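Local structure of plasma serine protease inhibitor (Homo sapiens, 3DY0) at residues F14-A19 against E279-S284. The protein inactivates serine proteases in a heparin-dependent manner, presenting a reactive centre loop that the target protease cleaves and becomes covalently trapped on. Numbering follows the deposited sequence.
Sequences FDLYRA and EKVLPS
Val281 sends CG1 anti to its own backbone N (chi1 -177°), which carries this methyl out to the 14-19 helix, while Leu16 swings CG the same way (chi1 177°) and thereby delivers CD1 to meet it. The two methyls touch at 3.7 Å between Leu16 CD1 and Val281 CG1, with the side chains crossing at about a right angle. Ala19, almost one turn further along the helix, brings its CB to the same methyl, 3.7 Å from Val281 CG1. One valine methyl therefore meets two residues three apart on the same face of the helix, and the CA atoms of Ala19 and Val281 lie 6.7 Å apart. Ser284 stands further off, its CB 4.3 Å from Ala19 CB. In the serpin fold this joins the N-terminal helix 12-23 to the loop and short 3-10 turn that lead from strand 259-277 toward strand 307-319. Only carbon atoms meet within 4.5 Å, and 156 Å² is buried, counting both sides. Leu16 also packs on Phe31 of strand 29-31, and Leu282 touches Met311 of strand 307-319. On the helix itself, Arg18 NH2 makes a salt bridge to Asp15 OD2 at 2.9 Å. Asp15 OD2 at the edge and Phe14 O over one face, together with the NH1 bonds to the carbonyls of Glu243 and Leu246, should limit rotation of the guanidinium.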
ATOM      1  N   PHE A  14       9.634   1.074   3.976  1.00  8.19           N
ATOM      2  CA  PHE A  14      10.114   0.055   4.886  1.00  8.74           C
ATOM      3  C   PHE A  14      10.127   0.432   6.353  1.00  8.99           C
ATOM      4  O   PHE A  14      10.048  -0.438   7.218  1.00  8.88           O
ATOM      5  CB  PHE A  14      11.455  -0.447   4.363  1.00  8.01           C
ATOM      6  CG  PHE A  14      11.346  -1.011   2.974  1.00  9.45           C
ATOM      7  CD1 PHE A  14      10.690  -2.219   2.755  1.00  8.90           C
ATOM      8  CD2 PHE A  14      11.813  -0.295   1.878  1.00 10.41           C
ATOM      9  CE1 PHE A  14      10.494  -2.704   1.460  1.00  9.27           C
ATOM     10  CE2 PHE A  14      11.621  -0.772   0.579  1.00 10.14           C
ATOM     11  CZ  PHE A  14      10.960  -1.978   0.373  1.00 11.44           C
ATOM     12  N   ASP A  15      10.207   1.725   6.644  1.00  9.46           N
ATOM     13  CA  ASP A  15      10.132   2.138   8.035  1.00  9.00           C
ATOM     14  C   ASP A  15       8.666   1.935   8.425  1.00  9.31           C
ATOM     15  O   ASP A  15       8.359   1.548   9.552  1.00  9.02           O
ATOM     16  CB  ASP A  15      10.529   3.607   8.192  1.00 11.65           C
ATOM     17  CG  ASP A  15      12.033   3.816   8.125  1.00 13.78           C
ATOM     18  OD1 ASP A  15      12.472   4.984   8.113  1.00 15.42           O
ATOM     19  OD2 ASP A  15      12.779   2.815   8.093  1.00 14.96           O
ATOM     20  N   LEU A  16       7.755   2.182   7.483  1.00  9.13           N
ATOM     21  CA  LEU A  16       6.335   1.983   7.763  1.00  7.58           C
ATOM     22  C   LEU A  16       6.067   0.491   7.941  1.00  9.04           C
ATOM     23  O   LEU A  16       5.370   0.080   8.873  1.00  8.81           O
ATOM     24  CB  LEU A  16       5.463   2.538   6.629  1.00  8.72           C
ATOM     25  CG  LEU A  16       3.951   2.323   6.798  1.00  9.56           C
ATOM     26  CD1 LEU A  16       3.489   2.822   8.161  1.00 10.56           C
ATOM     27  CD2 LEU A  16       3.212   3.052   5.685  1.00 12.24           C
ATOM     28  N   TYR A  17       6.626  -0.322   7.053  1.00  8.71           N
ATOM     29  CA  TYR A  17       6.436  -1.761   7.158  1.00  8.76           C
ATOM     30  C   TYR A  17       6.856  -2.244   8.545  1.00  9.43           C
ATOM     31  O   TYR A  17       6.120  -2.971   9.210  1.00  9.17           O
ATOM     32  CB  TYR A  17       7.270  -2.510   6.113  1.00  8.17           C
ATOM     33  CG  TYR A  17       7.236  -4.004   6.339  1.00  8.55           C
ATOM     34  CD1 TYR A  17       6.223  -4.793   5.792  1.00  7.99           C
ATOM     35  CD2 TYR A  17       8.146  -4.611   7.208  1.00  7.34           C
ATOM     36  CE1 TYR A  17       6.116  -6.153   6.112  1.00  9.31           C
ATOM     37  CE2 TYR A  17       8.044  -5.953   7.538  1.00  8.17           C
ATOM     38  CZ  TYR A  17       7.030  -6.720   6.991  1.00  9.12           C
ATOM     39  OH  TYR A  17       6.917  -8.040   7.356  1.00  8.73           O
ATOM     40  N   ARG A  18       8.051  -1.846   8.971  1.00 10.00           N
ATOM     41  CA  ARG A  18       8.555  -2.268  10.271  1.00 10.11           C
ATOM     42  C   ARG A  18       7.693  -1.795  11.439  1.00 11.36           C
ATOM     43  O   ARG A  18       7.520  -2.526  12.413  1.00 10.99           O
ATOM     44  CB  ARG A  18      10.009  -1.817  10.448  1.00 10.64           C
ATOM     45  CG  ARG A  18      11.008  -2.696   9.694  1.00  9.60           C
ATOM     46  CD  ARG A  18      12.452  -2.256   9.949  1.00  9.51           C
ATOM     47  NE  ARG A  18      12.795  -1.048   9.207  1.00 11.41           N
ATOM     48  CZ  ARG A  18      13.254  -1.041   7.959  1.00  9.00           C
ATOM     49  NH1 ARG A  18      13.439  -2.186   7.308  1.00 10.71           N
ATOM     50  NH2 ARG A  18      13.522   0.110   7.360  1.00 10.46           N
ATOM     51  N   ALA A  19       7.147  -0.585  11.344  1.00 10.91           N
ATOM     52  CA  ALA A  19       6.286  -0.069  12.406  1.00 11.31           C
ATOM     53  C   ALA A  19       5.037  -0.946  12.517  1.00 13.03           C
ATOM     54  O   ALA A  19       4.603  -1.297  13.619  1.00 12.90           O
ATOM     55  CB  ALA A  19       5.889   1.375  12.108  1.00 11.38           C
ATOM     56  N   GLU A 279      -2.796   7.081  11.856  1.00 10.92           N
ATOM     57  CA  GLU A 279      -2.494   8.213  12.723  1.00 12.30           C
ATOM     58  C   GLU A 279      -1.773   7.740  13.983  1.00 13.61           C
ATOM     59  O   GLU A 279      -1.069   8.510  14.636  1.00 14.40           O
ATOM     60  CB  GLU A 279      -3.772   8.985  13.087  1.00 13.37           C
ATOM     61  CG  GLU A 279      -4.732   8.286  14.035  1.00 13.30           C
ATOM     62  CD  GLU A 279      -5.654   7.299  13.354  1.00 12.42           C
ATOM     63  OE1 GLU A 279      -6.542   6.761  14.055  1.00 13.63           O
ATOM     64  OE2 GLU A 279      -5.508   7.063  12.131  1.00 12.03           O
ATOM     65  N   LYS A 280      -1.934   6.463  14.313  1.00 13.30           N
ATOM     66  CA  LYS A 280      -1.282   5.907  15.495  1.00 15.75           C
ATOM     67  C   LYS A 280       0.097   5.359  15.149  1.00 15.43           C
ATOM     68  O   LYS A 280       0.932   5.145  16.030  1.00 19.11           O
ATOM     69  CB  LYS A 280      -2.140   4.791  16.092  1.00 15.79           C
ATOM     70  CG  LYS A 280      -3.518   5.242  16.544  1.00 19.06           C
ATOM     71  N   VAL A 281       0.334   5.159  13.855  1.00 14.05           N
ATOM     72  CA  VAL A 281       1.587   4.600  13.365  1.00 14.01           C
ATOM     73  C   VAL A 281       2.582   5.615  12.806  1.00 12.39           C
ATOM     74  O   VAL A 281       3.775   5.554  13.102  1.00 12.98           O
ATOM     75  CB  VAL A 281       1.300   3.557  12.255  1.00 14.77           C
ATOM     76  CG1 VAL A 281       2.589   2.918  11.782  1.00 17.63           C
ATOM     77  CG2 VAL A 281       0.326   2.501  12.775  1.00 16.90           C
ATOM     78  N   LEU A 282       2.090   6.548  12.001  1.00 12.04           N
ATOM     79  CA  LEU A 282       2.966   7.533  11.378  1.00 13.92           C
ATOM     80  C   LEU A 282       3.866   8.334  12.319  1.00 13.32           C
ATOM     81  O   LEU A 282       4.948   8.774  11.921  1.00 12.32           O
ATOM     82  CB  LEU A 282       2.139   8.448  10.470  1.00 13.04           C
ATOM     83  CG  LEU A 282       1.624   7.683   9.241  1.00 14.92           C
ATOM     84  CD1 LEU A 282       0.649   8.536   8.457  1.00 14.27           C
ATOM     85  CD2 LEU A 282       2.801   7.270   8.366  1.00 16.71           C
ATOM     86  N   PRO A 283       3.439   8.556  13.572  1.00 12.94           N
ATOM     87  CA  PRO A 283       4.341   9.312  14.444  1.00 15.18           C
ATOM     88  C   PRO A 283       5.689   8.589  14.575  1.00 16.21           C
ATOM     89  O   PRO A 283       6.702   9.203  14.907  1.00 16.11           O
ATOM     90  CB  PRO A 283       3.568   9.371  15.757  1.00 14.35           C
ATOM     91  CG  PRO A 283       2.157   9.491  15.285  1.00 14.36           C
ATOM     92  CD  PRO A 283       2.089   8.470  14.159  1.00 12.44           C
ATOM     93  N   SER A 284       5.693   7.283  14.300  1.00 16.70           N
ATOM     94  CA  SER A 284       6.917   6.484  14.372  1.00 16.97           C
ATOM     95  C   SER A 284       7.878   6.876  13.257  1.00 16.53           C
ATOM     96  O   SER A 284       9.071   6.570  13.315  1.00 17.20           O
ATOM     97  CB  SER A 284       6.597   4.990  14.265  1.00 18.38           C
ATOM     98  OG  SER A 284       5.905   4.539  15.412  1.00 21.82           O
TER